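Local atomic coordinates of catabolite control protein A (Lactococcus lactis, PDB entry 2O20), a protein that probably acts as a global transcriptional regulator of carbon catabolite repression and activation, a DNA-binding member of the LacI family. Residues 170-175 with 200-205. The protein carries 1 engineered substitution. Residues are numbered along the deposited sequence; the frame is centred on the assembly and turned at random.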
ATOM      1  N   GLN D 170      20.684   9.736  14.592  1.00 17.47           N
ATOM      2  CA  GLN D 170      21.477   8.678  13.927  1.00 18.09           C
ATOM      3  C   GLN D 170      21.458   8.848  12.383  1.00 18.09           C
ATOM      4  O   GLN D 170      22.468   8.655  11.725  1.00 17.88           O
ATOM      5  CB  GLN D 170      20.950   7.289  14.276  1.00 18.87           C
ATOM      6  CG  GLN D 170      21.220   6.846  15.710  1.00 19.92           C
ATOM      7  CD  GLN D 170      20.351   5.680  16.125  1.00 24.54           C
ATOM      8  OE1 GLN D 170      19.418   5.303  15.416  1.00 24.42           O
ATOM      9  NE2 GLN D 170      20.647   5.109  17.298  1.00 26.16           N
ATOM     10  N   SER D 171      20.305   9.223  11.824  1.00 18.11           N
ATOM     11  CA  SER D 171      20.180   9.456  10.386  1.00 18.11           C
ATOM     12  C   SER D 171      21.077  10.615   9.910  1.00 17.87           C
ATOM     13  O   SER D 171      21.814  10.508   8.892  1.00 18.14           O
ATOM     14  CB  SER D 171      18.701   9.750  10.021  1.00 18.16           C
ATOM     15  OG  SER D 171      17.895   8.638  10.282  1.00 21.08           O
ATOM     16  N   THR D 172      20.988  11.737  10.619  1.00 18.22           N
ATOM     17  CA  THR D 172      21.787  12.924  10.287  1.00 18.67           C
ATOM     18  C   THR D 172      23.291  12.615  10.423  1.00 19.21           C
ATOM     19  O   THR D 172      24.063  12.929   9.529  1.00 17.71           O
ATOM     20  CB  THR D 172      21.371  14.126  11.152  1.00 18.64           C
ATOM     21  OG1 THR D 172      19.950  14.321  11.034  1.00 17.89           O
ATOM     22  CG2 THR D 172      22.147  15.407  10.766  1.00 19.46           C
ATOM     23  N   LYS D 173      23.692  11.954  11.520  1.00 19.94           N
ATOM     24  CA  LYS D 173      25.091  11.575  11.727  1.00 20.75           C
ATOM     25  C   LYS D 173      25.646  10.651  10.644  1.00 19.92           C
ATOM     26  O   LYS D 173      26.792  10.767  10.251  1.00 20.74           O
ATOM     27  CB  LYS D 173      25.248  10.904  13.116  1.00 21.37           C
ATOM     28  CG  LYS D 173      26.651  10.796  13.616  1.00 23.55           C
ATOM     29  CD  LYS D 173      26.676  10.204  15.054  1.00 24.35           C
ATOM     30  CE  LYS D 173      28.050  10.275  15.664  1.00 27.75           C
ATOM     31  NZ  LYS D 173      27.974   9.878  17.095  1.00 33.63           N
ATOM     32  N   LYS D 174      24.825   9.733  10.144  1.00 20.80           N
ATOM     33  CA  LYS D 174      25.226   8.872   9.053  1.00 20.50           C
ATOM     34  C   LYS D 174      25.600   9.677   7.794  1.00 19.86           C
ATOM     35  O   LYS D 174      26.565   9.359   7.103  1.00 20.41           O
ATOM     36  CB  LYS D 174      24.090   7.890   8.744  1.00 20.93           C
ATOM     37  CG  LYS D 174      24.408   6.898   7.664  1.00 22.57           C
ATOM     38  CD  LYS D 174      23.407   5.753   7.639  1.00 23.44           C
ATOM     39  CE  LYS D 174      23.575   4.933   6.410  1.00 24.09           C
ATOM     40  NZ  LYS D 174      24.822   4.130   6.458  1.00 24.63           N
ATOM     41  N   LEU D 175      24.837  10.719   7.499  1.00 19.78           N
ATOM     42  CA  LEU D 175      25.116  11.564   6.326  1.00 19.34           C
ATOM     43  C   LEU D 175      26.345  12.471   6.599  1.00 20.41           C
ATOM     44  O   LEU D 175      27.134  12.770   5.695  1.00 21.54           O
ATOM     45  CB  LEU D 175      23.894  12.409   5.975  1.00 19.48           C
ATOM     46  CG  LEU D 175      22.665  11.605   5.524  1.00 18.96           C
ATOM     47  CD1 LEU D 175      21.419  12.462   5.428  1.00 19.15           C
ATOM     48  CD2 LEU D 175      22.934  10.901   4.212  1.00 20.39           C
ATOM     49  N   VAL D 200      15.158  18.306  17.147  1.00 24.28           N
ATOM     50  CA  VAL D 200      16.169  18.337  18.188  1.00 24.21           C
ATOM     51  C   VAL D 200      17.280  17.363  17.818  1.00 22.67           C
ATOM     52  O   VAL D 200      18.438  17.707  17.908  1.00 22.48           O
ATOM     53  CB  VAL D 200      15.578  18.047  19.579  1.00 24.95           C
ATOM     54  CG1 VAL D 200      16.679  17.959  20.665  1.00 26.29           C
ATOM     55  CG2 VAL D 200      14.551  19.125  19.956  1.00 27.23           C
ATOM     56  N   GLY D 201      16.926  16.168  17.364  1.00 21.26           N
ATOM     57  CA  GLY D 201      17.933  15.155  17.043  1.00 20.95           C
ATOM     58  C   GLY D 201      18.818  15.572  15.867  1.00 20.46           C
ATOM     59  O   GLY D 201      20.043  15.428  15.906  1.00 18.93           O
ATOM     60  N   TYR D 202      18.185  16.115  14.829  1.00 20.08           N
ATOM     61  CA  TYR D 202      18.883  16.684  13.662  1.00 19.56           C
ATOM     62  C   TYR D 202      19.902  17.780  14.036  1.00 20.05           C
ATOM     63  O   TYR D 202      21.057  17.755  13.597  1.00 18.52           O
ATOM     64  CB  TYR D 202      17.809  17.217  12.689  1.00 19.85           C
ATOM     65  CG  TYR D 202      18.242  18.068  11.500  1.00 18.83           C
ATOM     66  CD1 TYR D 202      18.953  17.523  10.424  1.00 19.54           C
ATOM     67  CD2 TYR D 202      17.875  19.404  11.430  1.00 21.47           C
ATOM     68  CE1 TYR D 202      19.309  18.308   9.310  1.00 19.71           C
ATOM     69  CE2 TYR D 202      18.189  20.191  10.309  1.00 20.76           C
ATOM     70  CZ  TYR D 202      18.922  19.641   9.272  1.00 20.42           C
ATOM     71  OH  TYR D 202      19.244  20.446   8.216  1.00 20.98           O
ATOM     72  N   GLN D 203      19.446  18.732  14.830  1.00 19.98           N
ATOM     73  CA  GLN D 203      20.278  19.832  15.302  1.00 21.82           C
ATOM     74  C   GLN D 203      21.440  19.409  16.195  1.00 21.70           C
ATOM     75  O   GLN D 203      22.538  19.976  16.091  1.00 21.62           O
ATOM     76  CB  GLN D 203      19.417  20.858  16.035  1.00 21.86           C
ATOM     77  CG  GLN D 203      18.537  21.703  15.100  1.00 25.52           C
ATOM     78  CD  GLN D 203      17.443  22.423  15.870  1.00 28.47           C
ATOM     79  OE1 GLN D 203      17.152  22.082  17.030  1.00 29.45           O
ATOM     80  NE2 GLN D 203      16.834  23.408  15.246  1.00 28.26           N
ATOM     81  N   GLU D 204      21.182  18.439  17.066  1.00 22.93           N
ATOM     82  CA  GLU D 204      22.200  17.806  17.903  1.00 24.11           C
ATOM     83  C   GLU D 204      23.337  17.209  17.058  1.00 22.98           C
ATOM     84  O   GLU D 204      24.508  17.421  17.348  1.00 22.73           O
ATOM     85  CB  GLU D 204      21.511  16.716  18.712  1.00 25.24           C
ATOM     86  CG  GLU D 204      22.343  15.981  19.746  1.00 27.13           C
ATOM     87  CD  GLU D 204      21.489  15.027  20.569  1.00 28.86           C
ATOM     88  OE1 GLU D 204      20.680  15.523  21.403  1.00 34.73           O
ATOM     89  OE2 GLU D 204      21.611  13.789  20.386  1.00 36.62           O
ATOM     90  N   ALA D 205      22.987  16.478  15.997  1.00 21.74           N
ATOM     91  CA  ALA D 205      23.995  15.920  15.089  1.00 20.90           C
ATOM     92  C   ALA D 205      24.832  17.018  14.401  1.00 20.68           C
ATOM     93  O   ALA D 205      26.063  16.923  14.362  1.00 21.63           O
ATOM     94  CB  ALA D 205      23.345  14.989  14.064  1.00 22.06           C
TER
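Thr172 turns CG2 anti to its own backbone nitrogen, with chi1, measured to OG1, at -53°, and Tyr202 does the same with CG, chi1 170°; the first turns the methyl to Ala205 and the hydroxyl to Tyr202, the second brings the CD1 edge of the ring up to that hydroxyl. The methyl CG2 lies against Ala205, 3.5 Å from its CB, and the methine follows closely, Thr172 CB standing 3.6 Å from Ala205 CB. Thr172 OG1 sits in the plane of the Tyr202 ring, at its edge, 3.4 Å from CD1, and the two side chains cross at about a right angle. No hydrogen bond joins the segments; OG1 is instead bonded to the carbonyl oxygen of Ala168, one turn earlier on its own helix, which satisfies this buried polar group. At the far end of the ring, Tyr202 OH bonds to Ile183 O, tying helix 193-208 to strand 183-186, while Tyr185 meets the ring edge-to-face. Ala205 CB also lies 4.0 Å from Lys173 N, its small size letting the backbones come close, with Lys173 CA and Ala205 CA only 5.6 Å apart. An alanine in place of Thr172 would keep the CB contact to Ala205 but lose both branches, and would probably leave the CD1 edge of Tyr202 less closely packed. The axes of segments 170-175 and 200-205 approach to 8.2 Å, crossing at -32°, as expected of successive helices covering one face of a parallel sheet in the alpha/beta periplasmic-binding-protein-like fold of LacI-family regulators.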